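Local coordinates for protein beta-d-glucoside glucohydrolase (Hypocrea jecorina, PDB 3ZZ1) that probably hydrolyses terminal, non-reducing beta-D-glucosyl residues to release beta-D-glucose, as a secreted family 3 glycoside hydrolase in cellulose breakdown, at residues A[369-374]-A[378-383]. Sequence-based numbering, arbitrary orientation.
Sequences NDKGCD and LGMGWG
Gly383 N donates to Asp370 O over 2.9 Å, and this one bond pins together two limbs of a loop that have neither helix nor strand. It illustrates how irregular backbone can pack closely with little regular pairing. The same Asp370 O lies 3.3 Å from Trp382 CA in a CA-H...O contact, and Trp382 CB fits against the turn beside it, 3.1 Å from Lys371 O and 3.6 Å from Gly372 CA. Gly372, the centre of an inverse gamma turn, passes obliquely by the indole at its CG end. With chi1 at 71°, Trp382 holds CG between its backbone N and carbonyl carbon; the ring then runs off from 369-374, and NE1 bonds to Glu441 O.

Packing is looser where Lys371 meets Met380. Lys371 offers CB to Gly381 O at 3.8 Å, then bends at chi2 and carries NZ off to Asn364, its CG remaining 4.4 Å from Met380 SD. Near the closed end of the loop is a second, small, buried contact: the Asp374 and Leu378 side chains cross at about a right angle, Asp374 OD1 resting 3.6 Å from Leu378 CD1 while OD2 bonds to Thr436. Asp370 and Cys373 keep some exposure: Asp370 lays CB near Gly383 O and sends its carboxylate to Arg67 and Tyr443, whereas Cys373, whose CB points away from 378-383, is joined by its SG to Cys368 in a disulfide. The salt bridge to Arg67 ties this loop to the N-terminal, TIM-barrel family region. The contact belongs to the long loop between strand 348-352 and helix 395-404, a beta-to-alpha connection of the mainly parallel six-stranded sheet in the alpha/beta C-terminal domain of family 3.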
ATOM      1  N   ASN A 369      13.971  11.812 -12.922  1.00 18.85           N
ATOM      2  CA  ASN A 369      14.060  10.353 -13.048  1.00 18.20           C
ATOM      3  C   ASN A 369      13.554   9.659 -11.782  1.00 17.62           C
ATOM      4  O   ASN A 369      13.787  10.136 -10.664  1.00 17.40           O
ATOM      5  CB  ASN A 369      15.491   9.902 -13.377  1.00 18.29           C
ATOM      6  CG  ASN A 369      15.892  10.194 -14.827  1.00 19.27           C
ATOM      7  OD1 ASN A 369      17.082  10.191 -15.165  1.00 20.09           O
ATOM      8  ND2 ASN A 369      14.906  10.441 -15.685  1.00 18.70           N
ATOM      9  N   ASP A 370      12.859   8.536 -11.973  1.00 16.93           N
ATOM     10  CA  ASP A 370      12.206   7.795 -10.890  1.00 16.26           C
ATOM     11  C   ASP A 370      11.234   8.682 -10.101  1.00 15.75           C
ATOM     12  O   ASP A 370      10.946   8.428  -8.934  1.00 15.37           O
ATOM     13  CB  ASP A 370      13.244   7.138  -9.967  1.00 16.40           C
ATOM     14  CG  ASP A 370      14.184   6.197 -10.709  1.00 16.88           C
ATOM     15  OD1 ASP A 370      13.899   5.818 -11.868  1.00 17.84           O
ATOM     16  OD2 ASP A 370      15.214   5.825 -10.121  1.00 17.83           O
ATOM     17  N   LYS A 371      10.732   9.716 -10.777  1.00 15.22           N
ATOM     18  CA  LYS A 371       9.890  10.753 -10.185  1.00 14.77           C
ATOM     19  C   LYS A 371      10.527  11.419  -8.961  1.00 14.73           C
ATOM     20  O   LYS A 371       9.831  11.804  -8.014  1.00 14.43           O
ATOM     21  CB  LYS A 371       8.479  10.218  -9.882  1.00 14.84           C
ATOM     22  CG  LYS A 371       7.686   9.830 -11.125  1.00 14.29           C
ATOM     23  CD  LYS A 371       7.380  11.047 -11.986  1.00 15.20           C
ATOM     24  CE  LYS A 371       6.741  10.650 -13.308  1.00 15.42           C
ATOM     25  NZ  LYS A 371       7.734  10.504 -14.389  1.00 16.25           N
ATOM     26  N   GLY A 372      11.854  11.560  -8.999  1.00 14.74           N
ATOM     27  CA  GLY A 372      12.619  12.183  -7.913  1.00 14.85           C
ATOM     28  C   GLY A 372      12.545  13.702  -7.921  1.00 15.12           C
ATOM     29  O   GLY A 372      13.572  14.383  -8.010  1.00 15.15           O
ATOM     30  N   CYS A 373      11.324  14.228  -7.843  1.00 15.10           N
ATOM     31  CA  CYS A 373      11.083  15.670  -7.764  1.00 15.34           C
ATOM     32  C   CYS A 373       9.631  15.946  -7.399  1.00 14.93           C
ATOM     33  O   CYS A 373       8.730  15.152  -7.707  1.00 14.88           O
ATOM     34  CB  CYS A 373      11.452  16.392  -9.071  1.00 15.41           C
ATOM     35  SG  CYS A 373      10.230  16.276 -10.410  1.00 17.75           S
ATOM     36  N   ASP A 374       9.425  17.066  -6.714  1.00 14.48           N
ATOM     37  CA  ASP A 374       8.096  17.578  -6.432  1.00 14.10           C
ATOM     38  C   ASP A 374       7.959  18.912  -7.162  1.00 13.76           C
ATOM     39  O   ASP A 374       7.930  19.979  -6.549  1.00 13.98           O
ATOM     40  CB  ASP A 374       7.886  17.738  -4.920  1.00 14.08           C
ATOM     41  CG  ASP A 374       6.464  18.138  -4.563  1.00 14.26           C
ATOM     42  OD1 ASP A 374       5.559  17.992  -5.412  1.00 15.13           O
ATOM     43  OD2 ASP A 374       6.249  18.606  -3.428  1.00 15.02           O
ATOM     44  N   LEU A 378       1.739  16.960  -8.172  1.00 11.66           N
ATOM     45  CA  LEU A 378       2.269  15.713  -7.625  1.00 11.54           C
ATOM     46  C   LEU A 378       1.257  14.567  -7.758  1.00 11.34           C
ATOM     47  O   LEU A 378       0.087  14.722  -7.414  1.00 11.33           O
ATOM     48  CB  LEU A 378       2.625  15.920  -6.145  1.00 11.41           C
ATOM     49  CG  LEU A 378       3.267  14.759  -5.376  1.00 11.66           C
ATOM     50  CD1 LEU A 378       4.699  14.493  -5.844  1.00 11.63           C
ATOM     51  CD2 LEU A 378       3.236  15.042  -3.889  1.00 11.80           C
ATOM     52  N   GLY A 379       1.721  13.417  -8.237  1.00 11.19           N
ATOM     53  CA  GLY A 379       0.856  12.256  -8.415  1.00 11.18           C
ATOM     54  C   GLY A 379       1.290  11.010  -7.661  1.00 11.15           C
ATOM     55  O   GLY A 379       0.520  10.053  -7.536  1.00 11.24           O
ATOM     56  N   MET A 380       2.525  11.017  -7.168  1.00 11.08           N
ATOM     57  CA  MET A 380       3.105   9.877  -6.446  1.00 10.93           C
ATOM     58  C   MET A 380       4.481  10.243  -5.902  1.00 10.81           C
ATOM     59  O   MET A 380       5.050  11.267  -6.279  1.00 10.70           O
ATOM     60  CB  MET A 380       3.237   8.660  -7.366  1.00 10.90           C
ATOM     61  CG  MET A 380       4.252   8.837  -8.497  1.00 10.64           C
ATOM     62  SD  MET A 380       4.169   7.522  -9.722  1.00 12.74           S
ATOM     63  CE  MET A 380       2.471   7.691 -10.287  1.00 11.48           C
ATOM     64  N   GLY A 381       5.021   9.382  -5.043  1.00 10.82           N
ATOM     65  CA  GLY A 381       6.370   9.562  -4.517  1.00 11.11           C
ATOM     66  C   GLY A 381       7.431   9.084  -5.489  1.00 11.17           C
ATOM     67  O   GLY A 381       7.137   8.782  -6.646  1.00 11.39           O
ATOM     68  N   TRP A 382       8.672   9.003  -5.019  1.00 11.35           N
ATOM     69  CA  TRP A 382       9.789   8.653  -5.891  1.00 11.21           C
ATOM     70  C   TRP A 382      10.423   7.290  -5.591  1.00 11.51           C
ATOM     71  O   TRP A 382      10.214   6.710  -4.523  1.00 11.72           O
ATOM     72  CB  TRP A 382      10.847   9.768  -5.912  1.00 11.24           C
ATOM     73  CG  TRP A 382      11.663   9.956  -4.654  1.00 10.95           C
ATOM     74  CD1 TRP A 382      12.656   9.139  -4.185  1.00 11.07           C
ATOM     75  CD2 TRP A 382      11.582  11.053  -3.735  1.00 11.13           C
ATOM     76  NE1 TRP A 382      13.177   9.647  -3.019  1.00 10.46           N
ATOM     77  CE2 TRP A 382      12.542  10.823  -2.723  1.00 10.61           C
ATOM     78  CE3 TRP A 382      10.787  12.207  -3.665  1.00 10.92           C
ATOM     79  CZ2 TRP A 382      12.729  11.703  -1.650  1.00 11.32           C
ATOM     80  CZ3 TRP A 382      10.972  13.082  -2.600  1.00 11.11           C
ATOM     81  CH2 TRP A 382      11.934  12.823  -1.604  1.00 11.55           C
ATOM     82  N   GLY A 383      11.189   6.787  -6.554  1.00 11.65           N
ATOM     83  CA  GLY A 383      11.938   5.547  -6.385  1.00 11.66           C
ATOM     84  C   GLY A 383      11.515   4.501  -7.385  1.00 11.89           C
ATOM     85  O   GLY A 383      10.977   4.829  -8.446  1.00 11.98           O
TER